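Local structure of putative Fe-S biosynthesis protein (Lactobacillus acidophilus, 2QGO) at residues Leu22-Thr30 with Val72-Met83; His49-Lys57 with Leu106-Ala116. The protein probably takes part in the biosynthesis of iron-sulphur clusters, although its precise role is not established. All coordinates share one frame; numbering follows the deposited sequence.

Contact 1. Residues Leu22-Thr30 with Val72-Met83; sequences LDKILILIT and VKIYTSDFDKTM
Asp80 OD1 is gripped twice by Thr30. The backbone N of Thr30 reaches Asp80 OD1 at 2.9 Å from above the carboxylate plane, and Thr30 OG1 donates to the same oxygen at 3.1 Å, almost in line with its C-O bond. The threonine hydroxyl sits between its own N and carbonyl carbon (chi1 67°), which turns it to the oxygen that the N already holds. Asp80 OD2 accepts from Ser77 OG at 2.7 Å, on its anti side, so both carboxylate oxygens are tied and rotation of the group is restrained. Ile29 CG2 lies 3.3 Å from Asp80 OD2, an apolar neighbour to this buried acid. Met83 CB rests on the Thr30 methyl.

Upstream the strands run parallel: Leu26 N donates to Lys73 O, Tyr75 N to Leu26 O at 2.6 Å, and Leu28 N to Tyr75 O. Leu28 O then takes a side-chain donor, Thr76 OG1, at 2.9 Å. Leu26 and Ile74 share one face of the sheet; Leu26 CD1 also reaches Val72 CG1 at 3.6 Å, just before the strand, and Ile74 CD1 touches Leu28 CB. On the other face, Ile25 CD1 lies against Lys73 CD, while its CG2 approaches the Tyr75 ring obliquely. The whole is a parallel strand pair inside a mixed sheet, in which strand 73-76 passes directly into a short helical turn N-capped by Ser77 OG, the acceptor of Asp80 N.

Contact 2. Residues His49-Lys57 with Leu106-Ala116; sequences HFSIIWLDK and LDGSVDIGNGA
Leu106 CB packs against Phe50 CE1 just ahead of a parallel strand pair of the mixed sheet, before the chain turns a corner; Leu106 and Asp107 form a classic beta bulge opposite Leu99. The Asp107 carboxylate, swung opposite its own backbone N (chi1 -171°), receives Phe50 N on OD2 at 2.6 Å. His49 ND1 makes only a weak, bent bond to that oxygen, and Asp107 OD1 closes an Asx turn with Ser109 N. Ser109 O lies near the plane of the His49 ring, at its edge. Val110 CG1 fits tightly on Ser51 CA, 3.5 Å away. From the far side of the imidazole, Asp111 OD2 takes His49 NE2 at 2.6 Å, close to the ring plane but 42° above the carboxylate plane, so the histidine lies between two acids.

The ladder continues with Ile52 N to Asp111 O, Gly113 N to Ile52 O and Trp54 N to Gly113 O, while Ile112 CG2 touches the Trp54 edge at CD1. Asn114 CA sits over one face of the indole, 3.8 Å from the centroid of the five-membered ring, a CH-pi contact; its OD1 caps Ala117 N. An alanine in place of Trp54 would probably leave Asn114 CA without this aromatic bed and open a gap beside Ile112 CG2. Gly115 CA lies 3.6 Å from Leu55 CD2, and a CB on it would run into that methyl as it now stands; its N bonds to Trp54 O. A water joins the helix start to the same carbonyl, accepting from Ala116 N at 3.1 Å and donating to Trp54 O at 2.8 Å.

In the fold
Contacts 1 and 2 lie about 9 Å apart, centre to centre, and belong to one mixed sheet, where strands 104-114, 50-55, 25-30 and 73-76 are consecutive neighbours. Along the chain their segments alternate: 22-30, 49-57, 72-83, then 106-116. The two parallel pairs are joined at the middle by antiparallel pairing of 25-30 with 50-55, which follow each other in the chain; Ile27 N probably bonds to Ile53 O, and Ile27 CD1 packs on Leu55 CD1. At one end Lys24 NZ and Asp56 OD1 form a salt bridge. The central sheet of this probable Fe-S biosynthesis protein is thus knitted from segments distant in sequence, with 104-114 leading into the C-terminal helix 115-125.

Contact 1. Residues Leu22-Thr30 with Val72-Met83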
loop_
_atom_site.group_PDB
_atom_site.type_symbol
_atom_site.label_atom_id
_atom_site.label_comp_id
_atom_site.label_asym_id
_atom_site.label_seq_id
_atom_site.Cartn_x
_atom_site.Cartn_y
_atom_site.Cartn_z
ATOM N N LEU A 22 -2.391 -1.876 10.612
ATOM C CA LEU A 22 -3.673 -2.246 10.014
ATOM C C LEU A 22 -4.768 -1.200 10.237
ATOM O O LEU A 22 -5.707 -1.081 9.452
ATOM C CB LEU A 22 -4.132 -3.599 10.569
ATOM C CG LEU A 22 -5.429 -4.187 9.992
ATOM C CD1 LEU A 22 -5.288 -4.423 8.494
ATOM C CD2 LEU A 22 -5.748 -5.482 10.708
ATOM N N ASP A 23 -4.624 -0.444 11.315
ATOM C CA ASP A 23 -5.575 0.588 11.704
ATOM C C ASP A 23 -5.194 1.961 11.154
ATOM O O ASP A 23 -5.879 2.948 11.404
ATOM C CB ASP A 23 -5.610 0.668 13.231
ATOM C CG ASP A 23 -4.274 1.130 13.818
ATOM O OD1 ASP A 23 -3.226 0.466 13.569
ATOM O OD2 ASP A 23 -4.268 2.173 14.517
ATOM N N LYS A 24 -4.096 2.020 10.413
ATOM C CA LYS A 24 -3.609 3.276 9.872
ATOM C C LYS A 24 -4.172 3.636 8.504
ATOM O O LYS A 24 -4.895 2.859 7.879
ATOM C CB LYS A 24 -2.087 3.217 9.752
ATOM C CG LYS A 24 -1.345 2.925 11.045
ATOM C CD LYS A 24 -1.378 4.107 11.987
ATOM C CE LYS A 24 -0.456 3.884 13.165
ATOM N NZ LYS A 24 -0.551 5.025 14.113
ATOM N N ILE A 25 -3.824 4.837 8.047
ATOM C CA ILE A 25 -4.227 5.272 6.727
ATOM C C ILE A 25 -3.210 4.583 5.824
ATOM O O ILE A 25 -2.004 4.799 5.961
ATOM C CB ILE A 25 -4.094 6.801 6.567
ATOM C CG1 ILE A 25 -5.016 7.511 7.564
ATOM C CG2 ILE A 25 -4.395 7.204 5.126
ATOM C CD1 ILE A 25 -6.489 7.107 7.459
ATOM N N LEU A 26 -3.681 3.734 4.923
ATOM C CA LEU A 26 -2.765 3.031 4.030
ATOM C C LEU A 26 -2.856 3.562 2.610
ATOM O O LEU A 26 -3.943 3.846 2.110
ATOM C CB LEU A 26 -3.054 1.529 4.031
ATOM C CG LEU A 26 -2.945 0.843 5.390
ATOM C CD1 LEU A 26 -3.283 -0.629 5.231
ATOM C CD2 LEU A 26 -1.529 1.022 5.959
ATOM N N ILE A 27 -1.701 3.698 1.977
ATOM C CA ILE A 27 -1.616 4.191 0.613
ATOM C C ILE A 27 -0.879 3.174 -0.243
ATOM O O ILE A 27 0.297 2.901 -0.017
ATOM C CB ILE A 27 -0.846 5.530 0.564
ATOM C CG1 ILE A 27 -1.580 6.579 1.398
ATOM C CG2 ILE A 27 -0.664 5.979 -0.880
ATOM C CD1 ILE A 27 -0.785 7.862 1.610
ATOM N N LEU A 28 -1.581 2.607 -1.217
ATOM C CA LEU A 28 -0.984 1.631 -2.121
ATOM C C LEU A 28 -0.583 2.374 -3.386
ATOM O O LEU A 28 -1.406 3.020 -4.022
ATOM C CB LEU A 28 -1.994 0.528 -2.457
ATOM C CG LEU A 28 -1.619 -0.511 -3.524
ATOM C CD1 LEU A 28 -0.358 -1.274 -3.098
ATOM C CD2 LEU A 28 -2.798 -1.484 -3.725
ATOM N N ILE A 29 0.688 2.299 -3.747
ATOM C CA ILE A 29 1.149 2.988 -4.941
ATOM C C ILE A 29 2.244 2.214 -5.646
ATOM O O ILE A 29 2.807 1.266 -5.096
ATOM C CB ILE A 29 1.702 4.370 -4.591
ATOM C CG1 ILE A 29 2.865 4.214 -3.617
ATOM C CG2 ILE A 29 0.607 5.231 -3.986
ATOM C CD1 ILE A 29 3.634 5.482 -3.384
ATOM N N THR A 30 2.528 2.619 -6.879
ATOM C CA THR A 30 3.589 1.990 -7.649
ATOM C C THR A 30 4.813 2.738 -7.169
ATOM O O THR A 30 4.719 3.886 -6.747
ATOM C CB THR A 30 3.454 2.247 -9.163
ATOM O OG1 THR A 30 3.678 3.639 -9.419
ATOM C CG2 THR A 30 2.072 1.870 -9.660
ATOM N N VAL A 72 -10.462 -1.443 6.220
ATOM C CA VAL A 72 -9.125 -0.908 6.067
ATOM C C VAL A 72 -9.221 0.423 5.332
ATOM O O VAL A 72 -9.868 0.523 4.287
ATOM C CB VAL A 72 -8.231 -1.883 5.266
ATOM C CG1 VAL A 72 -6.851 -1.276 5.044
ATOM C CG2 VAL A 72 -8.120 -3.206 6.017
ATOM N N LYS A 73 -8.591 1.449 5.888
ATOM C CA LYS A 73 -8.601 2.764 5.261
ATOM C C LYS A 73 -7.426 2.809 4.287
ATOM O O LYS A 73 -6.346 3.289 4.627
ATOM C CB LYS A 73 -8.462 3.849 6.327
ATOM C CG LYS A 73 -9.586 3.812 7.351
ATOM C CD LYS A 73 -9.351 4.794 8.480
ATOM C CE LYS A 73 -10.534 4.819 9.419
ATOM N NZ LYS A 73 -10.304 5.752 10.561
ATOM N N ILE A 74 -7.648 2.281 3.086
ATOM C CA ILE A 74 -6.610 2.226 2.061
ATOM C C ILE A 74 -6.940 3.107 0.865
ATOM O O ILE A 74 -8.052 3.084 0.351
ATOM C CB ILE A 74 -6.358 0.753 1.606
ATOM C CG1 ILE A 74 -5.321 0.717 0.477
ATOM C CG2 ILE A 74 -7.672 0.091 1.182
ATOM C CD1 ILE A 74 -4.790 -0.676 0.180
ATOM N N TYR A 75 -5.949 3.875 0.425
ATOM C CA TYR A 75 -6.105 4.816 -0.682
ATOM C C TYR A 75 -5.057 4.666 -1.780
ATOM O O TYR A 75 -4.107 3.898 -1.656
ATOM C CB TYR A 75 -6.003 6.245 -0.153
ATOM C CG TYR A 75 -7.072 6.630 0.839
ATOM C CD1 TYR A 75 -8.122 7.460 0.463
ATOM C CD2 TYR A 75 -7.033 6.173 2.158
ATOM C CE1 TYR A 75 -9.111 7.834 1.372
ATOM C CE2 TYR A 75 -8.029 6.539 3.085
ATOM C CZ TYR A 75 -9.065 7.374 2.678
ATOM O OH TYR A 75 -10.059 7.759 3.558
ATOM N N THR A 76 -5.251 5.435 -2.849
ATOM C CA THR A 76 -4.329 5.478 -3.974
ATOM C C THR A 76 -4.603 6.770 -4.747
ATOM O O THR A 76 -5.412 7.590 -4.319
ATOM C CB THR A 76 -4.496 4.260 -4.904
ATOM O OG1 THR A 76 -3.355 4.163 -5.764
ATOM C CG2 THR A 76 -5.751 4.390 -5.753
ATOM N N SER A 77 -3.920 6.964 -5.869
ATOM C CA SER A 77 -4.117 8.169 -6.669
ATOM C C SER A 77 -4.611 7.825 -8.066
ATOM O O SER A 77 -4.619 6.658 -8.471
ATOM C CB SER A 77 -2.816 8.982 -6.760
ATOM O OG SER A 77 -1.796 8.291 -7.461
ATOM N N ASP A 78 -5.036 8.838 -8.808
ATOM C CA ASP A 78 -5.530 8.594 -10.154
ATOM C C ASP A 78 -4.420 8.015 -11.016
ATOM O O ASP A 78 -4.653 7.159 -11.868
ATOM C CB ASP A 78 -6.112 9.887 -10.740
ATOM C CG ASP A 78 -7.497 10.200 -10.170
ATOM O OD1 ASP A 78 -8.343 9.276 -10.166
ATOM O OD2 ASP A 78 -7.747 11.351 -9.724
ATOM N N PHE A 79 -3.196 8.452 -10.769
ATOM C CA PHE A 79 -2.066 7.932 -11.524
ATOM C C PHE A 79 -1.772 6.473 -11.191
ATOM O O PHE A 79 -1.575 5.640 -12.081
ATOM C CB PHE A 79 -0.811 8.739 -11.225
ATOM C CG PHE A 79 0.434 8.129 -11.796
ATOM C CD1 PHE A 79 0.634 8.096 -13.178
ATOM C CD2 PHE A 79 1.395 7.560 -10.960
ATOM C CE1 PHE A 79 1.775 7.506 -13.722
ATOM C CE2 PHE A 79 2.545 6.965 -11.493
ATOM C CZ PHE A 79 2.736 6.937 -12.875
ATOM N N ASP A 80 -1.706 6.175 -9.899
ATOM C CA ASP A 80 -1.401 4.822 -9.450
ATOM C C ASP A 80 -2.493 3.792 -9.741
ATOM O O ASP A 80 -2.194 2.614 -9.897
ATOM C CB ASP A 80 -1.078 4.828 -7.949
ATOM C CG ASP A 80 0.238 5.517 -7.634
ATOM O OD1 ASP A 80 1.312 4.982 -8.006
ATOM O OD2 ASP A 80 0.203 6.601 -7.012
ATOM N N LYS A 81 -3.748 4.222 -9.833
ATOM C CA LYS A 81 -4.820 3.262 -10.086
ATOM C C LYS A 81 -4.786 2.619 -11.469
ATOM O O LYS A 81 -5.350 1.538 -11.665
ATOM C CB LYS A 81 -6.192 3.899 -9.846
ATOM C CG LYS A 81 -6.526 5.002 -10.818
ATOM C CD LYS A 81 -7.896 5.619 -10.548
ATOM C CE LYS A 81 -8.187 6.660 -11.622
ATOM N NZ LYS A 81 -9.416 7.453 -11.362
ATOM N N THR A 82 -4.118 3.255 -12.428
ATOM C CA THR A 82 -4.051 2.687 -13.767
ATOM C C THR A 82 -3.160 1.448 -13.818
ATOM O O THR A 82 -3.316 0.599 -14.705
ATOM C CB THR A 82 -3.561 3.727 -14.801
ATOM O OG1 THR A 82 -2.386 4.385 -14.316
ATOM C CG2 THR A 82 -4.637 4.764 -15.046
ATOM N N MET A 83 -2.236 1.327 -12.869
ATOM C CA MET A 83 -1.358 0.161 -12.835
ATOM C C MET A 83 -1.821 -0.905 -11.845
ATOM O O MET A 83 -1.175 -1.946 -11.695
ATOM C CB MET A 83 0.077 0.579 -12.515
ATOM C CG MET A 83 1.021 0.431 -13.711
ATOM S SD MET A 83 2.203 1.778 -13.715
ATOM C CE MET A 83 1.097 3.134 -14.118
HETATM O O HOH W 1 -6.962 1.101 8.201
#

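Contact 2. Residues His49-Lys57 with Leu106-Ala116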
loop_
_atom_site.group_PDB
_atom_site.type_symbol
_atom_site.label_atom_id
_atom_site.label_comp_id
_atom_site.label_asym_id
_atom_site.label_seq_id
_atom_site.Cartn_x
_atom_site.Cartn_y
_atom_site.Cartn_z
ATOM N N HIS A 49 6.575 -2.576 -9.586
ATOM C CA HIS A 49 6.776 -2.716 -8.143
ATOM C C HIS A 49 5.818 -1.825 -7.351
ATOM O O HIS A 49 5.486 -0.717 -7.776
ATOM C CB HIS A 49 8.217 -2.363 -7.776
ATOM C CG HIS A 49 8.497 -2.435 -6.307
ATOM N ND1 HIS A 49 8.302 -3.583 -5.567
ATOM C CD2 HIS A 49 8.934 -1.496 -5.435
ATOM C CE1 HIS A 49 8.604 -3.349 -4.302
ATOM N NE2 HIS A 49 8.990 -2.089 -4.195
ATOM N N PHE A 50 5.370 -2.311 -6.199
ATOM C CA PHE A 50 4.458 -1.531 -5.375
ATOM C C PHE A 50 4.862 -1.509 -3.916
ATOM O O PHE A 50 5.659 -2.322 -3.453
ATOM C CB PHE A 50 3.026 -2.077 -5.462
ATOM C CG PHE A 50 2.485 -2.161 -6.859
ATOM C CD1 PHE A 50 2.857 -3.208 -7.700
ATOM C CD2 PHE A 50 1.606 -1.202 -7.335
ATOM C CE1 PHE A 50 2.356 -3.298 -8.999
ATOM C CE2 PHE A 50 1.098 -1.284 -8.641
ATOM C CZ PHE A 50 1.477 -2.335 -9.465
ATOM N N SER A 51 4.304 -0.561 -3.184
ATOM C CA SER A 51 4.584 -0.482 -1.766
ATOM C C SER A 51 3.391 0.071 -1.020
ATOM O O SER A 51 2.533 0.756 -1.592
ATOM C CB SER A 51 5.838 0.369 -1.511
ATOM O OG SER A 51 5.746 1.633 -2.124
ATOM N N ILE A 52 3.320 -0.274 0.256
ATOM C CA ILE A 52 2.253 0.198 1.129
ATOM C C ILE A 52 2.844 1.283 2.006
ATOM O O ILE A 52 3.802 1.049 2.736
ATOM C CB ILE A 52 1.718 -0.921 2.051
ATOM C CG1 ILE A 52 0.787 -1.844 1.264
ATOM C CG2 ILE A 52 0.983 -0.309 3.251
ATOM C CD1 ILE A 52 -0.455 -1.133 0.732
ATOM N N ILE A 53 2.269 2.470 1.932
ATOM C CA ILE A 53 2.742 3.577 2.738
ATOM C C ILE A 53 1.701 3.825 3.811
ATOM O O ILE A 53 0.519 3.924 3.502
ATOM C CB ILE A 53 2.889 4.855 1.879
ATOM C CG1 ILE A 53 3.788 4.566 0.677
ATOM C CG2 ILE A 53 3.436 5.995 2.716
ATOM C CD1 ILE A 53 5.122 3.937 1.034
ATOM N N TRP A 54 2.118 3.907 5.068
ATOM C CA TRP A 54 1.146 4.180 6.117
ATOM C C TRP A 54 1.301 5.583 6.704
ATOM O O TRP A 54 2.409 6.109 6.815
ATOM C CB TRP A 54 1.204 3.120 7.229
ATOM C CG TRP A 54 2.445 3.105 8.053
ATOM C CD1 TRP A 54 3.552 2.336 7.852
ATOM C CD2 TRP A 54 2.685 3.852 9.257
ATOM N NE1 TRP A 54 4.467 2.549 8.858
ATOM C CE2 TRP A 54 3.962 3.475 9.732
ATOM C CE3 TRP A 54 1.947 4.802 9.977
ATOM C CZ2 TRP A 54 4.516 4.012 10.900
ATOM C CZ3 TRP A 54 2.500 5.342 11.143
ATOM C CH2 TRP A 54 3.774 4.944 11.590
ATOM N N LEU A 55 0.170 6.186 7.057
ATOM C CA LEU A 55 0.142 7.529 7.631
ATOM C C LEU A 55 -0.875 7.565 8.766
ATOM O O LEU A 55 -1.594 6.591 8.996
ATOM C CB LEU A 55 -0.271 8.558 6.572
ATOM C CG LEU A 55 0.567 8.773 5.309
ATOM C CD1 LEU A 55 -0.176 9.754 4.405
ATOM C CD2 LEU A 55 1.950 9.323 5.658
ATOM N N ASP A 56 -0.938 8.686 9.478
ATOM C CA ASP A 56 -1.909 8.802 10.563
ATOM C C ASP A 56 -3.127 9.631 10.184
ATOM O O ASP A 56 -4.138 9.621 10.879
ATOM C CB ASP A 56 -1.237 9.340 11.819
ATOM C CG ASP A 56 -0.484 8.255 12.556
ATOM O OD1 ASP A 56 -1.147 7.317 13.045
ATOM O OD2 ASP A 56 0.762 8.316 12.631
ATOM N N LYS A 57 -3.020 10.326 9.055
ATOM C CA LYS A 57 -4.099 11.141 8.519
ATOM C C LYS A 57 -4.047 11.000 7.005
ATOM O O LYS A 57 -3.022 10.607 6.441
ATOM C CB LYS A 57 -3.940 12.610 8.924
ATOM C CG LYS A 57 -4.223 12.867 10.402
ATOM C CD LYS A 57 -4.242 14.363 10.741
ATOM C CE LYS A 57 -5.629 14.992 10.547
ATOM N NZ LYS A 57 -6.163 14.852 9.155
ATOM N N LEU A 106 1.059 -9.092 -9.358
ATOM C CA LEU A 106 1.464 -7.710 -9.601
ATOM C C LEU A 106 2.837 -7.435 -9.001
ATOM O O LEU A 106 3.671 -6.768 -9.611
ATOM C CB LEU A 106 0.435 -6.754 -8.990
ATOM C CG LEU A 106 -0.858 -6.580 -9.789
ATOM C CD1 LEU A 106 -1.989 -6.115 -8.882
ATOM C CD2 LEU A 106 -0.609 -5.577 -10.912
ATOM N N ASP A 107 3.061 -7.948 -7.799
ATOM C CA ASP A 107 4.333 -7.762 -7.120
ATOM C C ASP A 107 4.427 -8.767 -5.981
ATOM O O ASP A 107 3.587 -8.772 -5.086
ATOM C CB ASP A 107 4.427 -6.332 -6.582
ATOM C CG ASP A 107 5.804 -5.996 -6.046
ATOM O OD1 ASP A 107 6.646 -6.913 -5.948
ATOM O OD2 ASP A 107 6.038 -4.814 -5.715
ATOM N N GLY A 108 5.448 -9.622 -6.024
ATOM C CA GLY A 108 5.626 -10.631 -4.993
ATOM C C GLY A 108 6.364 -10.163 -3.751
ATOM O O GLY A 108 6.457 -10.896 -2.760
ATOM N N SER A 109 6.899 -8.947 -3.791
ATOM C CA SER A 109 7.618 -8.422 -2.634
ATOM C C SER A 109 7.323 -6.940 -2.432
ATOM O O SER A 109 8.170 -6.082 -2.692
ATOM C CB SER A 109 9.126 -8.658 -2.793
ATOM O OG SER A 109 9.577 -8.291 -4.095
ATOM N N VAL A 110 6.109 -6.659 -1.969
ATOM C CA VAL A 110 5.651 -5.299 -1.711
ATOM C C VAL A 110 6.304 -4.771 -0.440
ATOM O O VAL A 110 6.317 -5.445 0.592
ATOM C CB VAL A 110 4.106 -5.244 -1.523
ATOM C CG1 VAL A 110 3.659 -3.798 -1.301
ATOM C CG2 VAL A 110 3.397 -5.850 -2.737
ATOM N N ASP A 111 6.843 -3.559 -0.518
ATOM C CA ASP A 111 7.491 -2.939 0.632
ATOM C C ASP A 111 6.511 -2.110 1.467
ATOM O O ASP A 111 5.458 -1.693 0.990
ATOM C CB ASP A 111 8.636 -2.029 0.177
ATOM C CG ASP A 111 9.640 -2.748 -0.694
ATOM O OD1 ASP A 111 10.121 -3.834 -0.290
ATOM O OD2 ASP A 111 9.957 -2.228 -1.784
ATOM N N ILE A 112 6.863 -1.899 2.726
ATOM C CA ILE A 112 6.050 -1.093 3.618
ATOM C C ILE A 112 6.908 0.067 4.100
ATOM O O ILE A 112 8.049 -0.127 4.521
ATOM C CB ILE A 112 5.587 -1.886 4.848
ATOM C CG1 ILE A 112 4.509 -2.899 4.443
ATOM C CG2 ILE A 112 5.064 -0.923 5.919
ATOM C CD1 ILE A 112 4.102 -3.804 5.580
ATOM N N GLY A 113 6.357 1.270 4.040
ATOM C CA GLY A 113 7.109 2.420 4.485
ATOM C C GLY A 113 6.317 3.394 5.330
ATOM O O GLY A 113 5.140 3.662 5.067
ATOM N N ASN A 114 6.977 3.899 6.366
ATOM C CA ASN A 114 6.414 4.892 7.267
ATOM C C ASN A 114 6.448 6.202 6.469
ATOM O O ASN A 114 7.512 6.778 6.269
ATOM C CB ASN A 114 7.302 5.017 8.506
ATOM C CG ASN A 114 6.841 6.108 9.451
ATOM O OD1 ASN A 114 6.296 7.128 9.028
ATOM N ND2 ASN A 114 7.077 5.904 10.742
ATOM N N GLY A 115 5.282 6.663 6.028
ATOM C CA GLY A 115 5.205 7.877 5.232
ATOM C C GLY A 115 5.859 9.120 5.812
ATOM O O GLY A 115 6.625 9.812 5.136
ATOM N N ALA A 116 5.541 9.415 7.066
ATOM C CA ALA A 116 6.103 10.580 7.722
ATOM C C ALA A 116 7.620 10.473 7.732
ATOM O O ALA A 116 8.311 11.429 7.401
ATOM C CB ALA A 116 5.557 10.701 9.152
HETATM O O HOH W 2 3.587 7.752 8.732
#